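Local coordinates for protein putative MAR1 (Leishmania donovani, PDB 1X9G) that is of unknown function but belongs to the isochorismatase superfamily, and is probably a hydrolase, at residues V64-P69 with L87-R92; F23-L28 with T60-T65. All blocks are in the same frame, centred on the assembly; numbering follows the deposited sequence.

Interaction 1. Residues V64-P69 with L87-R92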
loop_
_atom_site.group_PDB
_atom_site.type_symbol
_atom_site.label_atom_id
_atom_site.label_comp_id
_atom_site.label_asym_id
_atom_site.label_seq_id
_atom_site.Cartn_x
_atom_site.Cartn_y
_atom_site.Cartn_z
ATOM N N VAL A 64 6.274 -4.105 30.288
ATOM C CA VAL A 64 6.191 -2.659 30.246
ATOM C C VAL A 64 7.635 -2.235 30.186
ATOM O O VAL A 64 8.436 -2.652 31.017
ATOM C CB VAL A 64 5.574 -2.104 31.557
ATOM C CG1 VAL A 64 5.563 -0.594 31.591
ATOM C CG2 VAL A 64 4.156 -2.680 31.787
ATOM N N THR A 65 7.989 -1.441 29.181
ATOM C CA THR A 65 9.288 -0.763 29.203
ATOM C C THR A 65 9.028 0.711 29.505
ATOM O O THR A 65 8.043 1.292 29.007
ATOM C CB THR A 65 10.047 -0.874 27.862
ATOM O OG1 THR A 65 9.325 -0.145 26.883
ATOM C CG2 THR A 65 10.154 -2.285 27.398
ATOM N N GLU A 66 9.889 1.307 30.339
ATOM C CA GLU A 66 9.913 2.753 30.497
ATOM C C GLU A 66 11.273 3.192 30.022
ATOM O O GLU A 66 12.294 2.626 30.423
ATOM C CB GLU A 66 9.755 3.223 31.942
ATOM C CG GLU A 66 8.969 2.351 32.902
ATOM C CD GLU A 66 8.587 3.105 34.161
ATOM O OE1 GLU A 66 9.478 3.385 35.001
ATOM O OE2 GLU A 66 7.394 3.438 34.302
ATOM N N HIS A 67 11.266 4.229 29.198
ATOM C CA HIS A 67 12.450 4.772 28.571
ATOM C C HIS A 67 12.896 6.001 29.336
ATOM O O HIS A 67 12.088 6.891 29.583
ATOM C CB HIS A 67 12.092 5.205 27.151
ATOM C CG HIS A 67 13.263 5.654 26.356
ATOM N ND1 HIS A 67 14.070 4.773 25.669
ATOM C CD2 HIS A 67 13.780 6.889 26.154
ATOM C CE1 HIS A 67 15.021 5.449 25.054
ATOM N NE2 HIS A 67 14.876 6.733 25.342
ATOM N N TYR A 68 14.186 6.045 29.675
ATOM C CA TYR A 68 14.781 7.060 30.568
ATOM C C TYR A 68 13.758 7.663 31.554
ATOM O O TYR A 68 13.431 8.845 31.470
ATOM C CB TYR A 68 15.463 8.133 29.733
ATOM C CG TYR A 68 16.424 9.024 30.483
ATOM C CD1 TYR A 68 16.167 10.404 30.618
ATOM C CD2 TYR A 68 17.598 8.507 31.048
ATOM C CE1 TYR A 68 17.044 11.239 31.304
ATOM C CE2 TYR A 68 18.481 9.341 31.747
ATOM C CZ TYR A 68 18.198 10.704 31.864
ATOM O OH TYR A 68 19.078 11.535 32.528
ATOM N N PRO A 69 13.243 6.825 32.486
ATOM C CA PRO A 69 12.080 7.182 33.330
ATOM C C PRO A 69 12.215 8.497 34.129
ATOM O O PRO A 69 11.408 9.415 33.940
ATOM C CB PRO A 69 11.935 5.996 34.290
ATOM C CG PRO A 69 12.782 4.937 33.755
ATOM C CD PRO A 69 13.761 5.476 32.784
ATOM N N LEU A 87 8.149 -5.262 34.424
ATOM C CA LEU A 87 8.408 -3.879 34.183
ATOM C C LEU A 87 9.914 -3.617 34.101
ATOM O O LEU A 87 10.654 -4.033 34.962
ATOM C CB LEU A 87 7.652 -3.080 35.226
ATOM C CG LEU A 87 7.981 -1.700 35.726
ATOM C CD1 LEU A 87 8.632 -0.807 34.681
ATOM C CD2 LEU A 87 6.594 -1.218 36.070
ATOM N N ILE A 88 10.357 -2.988 33.003
ATOM C CA ILE A 88 11.782 -2.811 32.731
ATOM C C ILE A 88 12.071 -1.409 32.167
ATOM O O ILE A 88 11.169 -0.709 31.724
ATOM C CB ILE A 88 12.462 -4.042 31.916
ATOM C CG1 ILE A 88 13.087 -3.621 30.600
ATOM C CG2 ILE A 88 11.553 -5.273 31.744
ATOM C CD1 ILE A 88 12.139 -3.728 29.465
ATOM N N GLU A 89 13.329 -0.993 32.229
ATOM C CA GLU A 89 13.716 0.407 31.972
ATOM C C GLU A 89 14.907 0.413 31.033
ATOM O O GLU A 89 15.748 -0.489 31.069
ATOM C CB GLU A 89 14.089 1.130 33.286
ATOM C CG GLU A 89 12.922 1.337 34.302
ATOM C CD GLU A 89 13.385 1.912 35.693
ATOM O OE1 GLU A 89 14.209 2.859 35.731
ATOM O OE2 GLU A 89 12.918 1.406 36.752
ATOM N N LYS A 90 15.013 1.426 30.191
ATOM C CA LYS A 90 16.155 1.451 29.286
ATOM C C LYS A 90 16.428 2.776 28.650
ATOM O O LYS A 90 15.690 3.742 28.829
ATOM C CB LYS A 90 15.996 0.412 28.179
ATOM C CG LYS A 90 14.559 0.211 27.672
ATOM C CD LYS A 90 13.993 1.369 26.879
ATOM C CE LYS A 90 12.967 0.808 25.849
ATOM N NZ LYS A 90 12.316 1.889 25.045
ATOM N N THR A 91 17.510 2.809 27.893
ATOM C CA THR A 91 17.835 3.987 27.104
ATOM C C THR A 91 17.897 3.637 25.579
ATOM O O THR A 91 17.699 4.498 24.717
ATOM C CB THR A 91 19.110 4.633 27.654
ATOM O OG1 THR A 91 20.150 3.640 27.722
ATOM C CG2 THR A 91 18.852 5.158 29.094
ATOM N N ARG A 92 18.124 2.358 25.273
ATOM C CA ARG A 92 17.977 1.824 23.930
ATOM C C ARG A 92 16.607 2.231 23.351
ATOM O O ARG A 92 15.589 2.160 24.068
ATOM C CB ARG A 92 18.168 0.314 23.975
ATOM C CG ARG A 92 17.898 -0.430 22.692
ATOM C CD ARG A 92 18.931 -1.509 22.502
ATOM N NE ARG A 92 19.989 -1.003 21.625
ATOM C CZ ARG A 92 20.356 -1.553 20.469
ATOM N NH1 ARG A 92 19.759 -2.657 20.022
ATOM N NH2 ARG A 92 21.342 -1.000 19.765
#
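His67 and Lys90 are paired across two parallel strands, and their side chains cross at about a right angle. The histidine extends with CG anti to its backbone N (chi1 -174°), while the lysine chain bends at chi2 (70°) and brings CD up to His67 ND1 and CE beside Thr65. Its tip, Lys90 NZ, gives a weak hydrogen bond to His67 ND1 at 3.4 Å, and another weak one to Arg92 O; its main partner is Asp27, in a salt bridge. Lys90 O lies over one face of the imidazole and also accepts Tyr68 N at 2.9 Å, so the pairing carries on one residue past the end of strand 64-67. On the same side of the sheet, Thr65 and Ile88 run side by side, with Thr65 CG2 and Ile88 CD1 at a tight 3.2 Å.

This is the edge, within the chain, of the parallel sheet of the α/β isochorismatase fold, with 86-90 outermost and 60-67 its inner neighbour. Backbone bonds from Ile88 N to Val64 O, Glu66 N to Ile88 O and Lys90 N to Glu66 O set the register.

On the other side, Leu87 CD1 reaches Glu66 CG at 3.6 Å. Glu66 and Glu89 point the same way, their carboxylate planes turned 64° apart, with Glu66 OE1 4.3 Å from Glu89 OE2. The backbone N of Ile75 holds Glu66 OE2, which may ease this like-charge approach. Pro69 CG sits against Glu89 OE1 at 3.2 Å. Beyond the strand, Thr91 OG1 is hydrogen-bonded to Asp179 of the second subunit.

Interaction 2. Residues F23-L28 with T60-T65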
loop_
_atom_site.group_PDB
_atom_site.type_symbol
_atom_site.label_atom_id
_atom_site.label_comp_id
_atom_site.label_asym_id
_atom_site.label_seq_id
_atom_site.Cartn_x
_atom_site.Cartn_y
_atom_site.Cartn_z
ATOM N N PHE A 23 2.593 -9.621 25.409
ATOM C CA PHE A 23 2.108 -8.267 25.297
ATOM C C PHE A 23 3.214 -7.307 25.730
ATOM O O PHE A 23 3.777 -7.414 26.816
ATOM C CB PHE A 23 0.824 -8.077 26.106
ATOM C CG PHE A 23 -0.282 -9.056 25.734
ATOM C CD1 PHE A 23 -0.912 -9.812 26.706
ATOM C CD2 PHE A 23 -0.686 -9.215 24.403
ATOM C CE1 PHE A 23 -1.945 -10.729 26.367
ATOM C CE2 PHE A 23 -1.710 -10.121 24.057
ATOM C CZ PHE A 23 -2.342 -10.886 25.055
ATOM N N LEU A 24 3.555 -6.388 24.836
ATOM C CA LEU A 24 4.672 -5.490 25.051
ATOM C C LEU A 24 4.165 -4.074 25.040
ATOM O O LEU A 24 3.746 -3.577 23.992
ATOM C CB LEU A 24 5.702 -5.707 23.962
ATOM C CG LEU A 24 7.028 -5.010 24.090
ATOM C CD1 LEU A 24 7.448 -4.951 25.573
ATOM C CD2 LEU A 24 8.091 -5.704 23.173
ATOM N N CYS A 25 4.201 -3.433 26.209
ATOM C CA CYS A 25 3.591 -2.134 26.391
ATOM C C CYS A 25 4.680 -1.068 26.364
ATOM O O CYS A 25 5.444 -0.908 27.336
ATOM C CB CYS A 25 2.807 -2.096 27.696
ATOM S SG CYS A 25 2.181 -0.441 28.066
ATOM N N VAL A 26 4.777 -0.350 25.242
ATOM C CA VAL A 26 6.012 0.398 25.007
ATOM C C VAL A 26 5.966 1.908 25.262
ATOM O O VAL A 26 5.223 2.603 24.617
ATOM C CB VAL A 26 6.847 -0.076 23.739
ATOM C CG1 VAL A 26 6.070 -0.930 22.825
ATOM C CG2 VAL A 26 7.577 1.067 23.031
ATOM N N ASP A 27 6.735 2.351 26.275
ATOM C CA ASP A 27 6.994 3.779 26.591
ATOM C C ASP A 27 5.793 4.726 26.819
ATOM O O ASP A 27 5.879 5.930 26.593
ATOM C CB ASP A 27 7.988 4.378 25.594
ATOM C CG ASP A 27 9.289 3.594 25.516
ATOM O OD1 ASP A 27 10.112 3.939 24.618
ATOM O OD2 ASP A 27 9.512 2.661 26.337
ATOM N N LEU A 28 4.689 4.198 27.326
ATOM C CA LEU A 28 3.536 5.044 27.638
ATOM C C LEU A 28 3.732 5.909 28.935
ATOM O O LEU A 28 3.128 5.686 29.984
ATOM C CB LEU A 28 2.258 4.185 27.634
ATOM C CG LEU A 28 1.827 3.610 26.267
ATOM C CD1 LEU A 28 0.680 2.621 26.389
ATOM C CD2 LEU A 28 1.503 4.692 25.190
ATOM N N THR A 60 0.425 -16.146 28.193
ATOM C CA THR A 60 0.787 -14.796 27.821
ATOM C C THR A 60 1.537 -14.106 28.955
ATOM O O THR A 60 1.091 -14.134 30.097
ATOM C CB THR A 60 -0.456 -13.948 27.456
ATOM O OG1 THR A 60 -1.266 -13.755 28.612
ATOM C CG2 THR A 60 -1.295 -14.619 26.408
ATOM N N LYS A 61 2.683 -13.510 28.630
ATOM C CA LYS A 61 3.375 -12.576 29.513
ATOM C C LYS A 61 2.983 -11.128 29.177
ATOM O O LYS A 61 2.522 -10.835 28.057
ATOM C CB LYS A 61 4.895 -12.721 29.357
ATOM C CG LYS A 61 5.354 -14.191 29.348
ATOM C CD LYS A 61 6.969 -14.141 28.919
ATOM C CE LYS A 61 7.266 -15.847 29.040
ATOM N NZ LYS A 61 8.753 -15.978 28.686
ATOM N N TYR A 62 3.193 -10.221 30.129
ATOM C CA TYR A 62 2.915 -8.804 29.898
ATOM C C TYR A 62 4.125 -7.966 30.314
ATOM O O TYR A 62 4.663 -8.129 31.413
ATOM C CB TYR A 62 1.665 -8.407 30.666
ATOM C CG TYR A 62 1.037 -7.115 30.236
ATOM C CD1 TYR A 62 -0.135 -7.113 29.465
ATOM C CD2 TYR A 62 1.604 -5.871 30.604
ATOM C CE1 TYR A 62 -0.727 -5.930 29.064
ATOM C CE2 TYR A 62 1.014 -4.674 30.216
ATOM C CZ TYR A 62 -0.150 -4.717 29.449
ATOM O OH TYR A 62 -0.746 -3.547 29.075
ATOM N N ILE A 63 4.562 -7.067 29.438
ATOM C CA ILE A 63 5.858 -6.412 29.588
ATOM C C ILE A 63 5.725 -4.887 29.374
ATOM O O ILE A 63 5.112 -4.433 28.415
ATOM C CB ILE A 63 6.927 -7.079 28.649
ATOM C CG1 ILE A 63 7.002 -8.592 28.898
ATOM C CG2 ILE A 63 8.321 -6.414 28.751
ATOM C CD1 ILE A 63 7.890 -9.334 27.901
ATOM N N VAL A 64 6.274 -4.105 30.288
ATOM C CA VAL A 64 6.191 -2.659 30.246
ATOM C C VAL A 64 7.635 -2.235 30.186
ATOM O O VAL A 64 8.436 -2.652 31.017
ATOM C CB VAL A 64 5.574 -2.104 31.557
ATOM C CG1 VAL A 64 5.563 -0.594 31.591
ATOM C CG2 VAL A 64 4.156 -2.680 31.787
ATOM N N THR A 65 7.989 -1.441 29.181
ATOM C CA THR A 65 9.288 -0.763 29.203
ATOM C C THR A 65 9.028 0.711 29.505
ATOM O O THR A 65 8.043 1.292 29.007
ATOM C CB THR A 65 10.047 -0.874 27.862
ATOM O OG1 THR A 65 9.325 -0.145 26.883
ATOM C CG2 THR A 65 10.154 -2.285 27.398
#
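Phe23 and Tyr62 are paired on neighbouring parallel strands, their side chains crossing at about a right angle. The course of the phenylalanine can be traced outward. Its CB meets Tyr62 CD1 at 3.6 Å. With CG anti to the carbonyl carbon (chi1 -56°), the ring is set beside the backbone N and leans toward the start of strand 60-65. CD1 passes Lys61 O and Tyr62 CD1, CE1 comes to 3.7 Å from Thr60 CB, and CZ ends near Thr60 CG2 at 4.1 Å. Helix 39-55, through Leu49 and His53, packs on the same side chain.

Tyr62 also spans to the next residue on its side of the sheet: its CE2 lies 4.0 Å from Cys25 CB, and its OH is hydrogen-bonded to Ala46 O of that helix. Leu24 points to the other side and lays CD1 on Ile63 CG2. The backbones are joined by bonds from Phe23 N to Lys61 O, Ile63 N to Phe23 O, Cys25 N to Ile63 O and Thr65 N to Cys25 O. The two strands and helix 39-55 form a beta-alpha-beta unit of the Rossmann-like sheet.

The pairing changes character just past strand 23-26. Asp27 N bonds to Thr65 O, and Thr65 OG1 donates to Asp27 OD2 at 2.9 Å, meeting it on the syn side but 33° out of the carboxylate plane. Asp27 also touches Cys120, and together with Lys90 the two are consistent with the Asp-Lys-Cys triad of isochorismatase-like hydrolases. The threonine would then be a second-shell residue that helps to set the rotation of the carboxylate through OD2.

How the interactions relate
From the N terminus, strand 21-26 comes first; helix 39-55 follows, and interaction 2 closes this excursion when strand 60-67 returns beside it. The chain then makes a loop with no helix, and interaction 1 closes that shorter excursion when strand 86-90 arrives on the outer side of strand 60-67. The two closures neither nest nor cross: the second begins where the first ends, and Val64 and Thr65 belong to both. Strand 60-67 is thus the middle member of three neighbouring strands. Their C-terminal ends lie at the same edge of the sheet, where the salt bridge between Lys90 and Asp27 links the outer two across it.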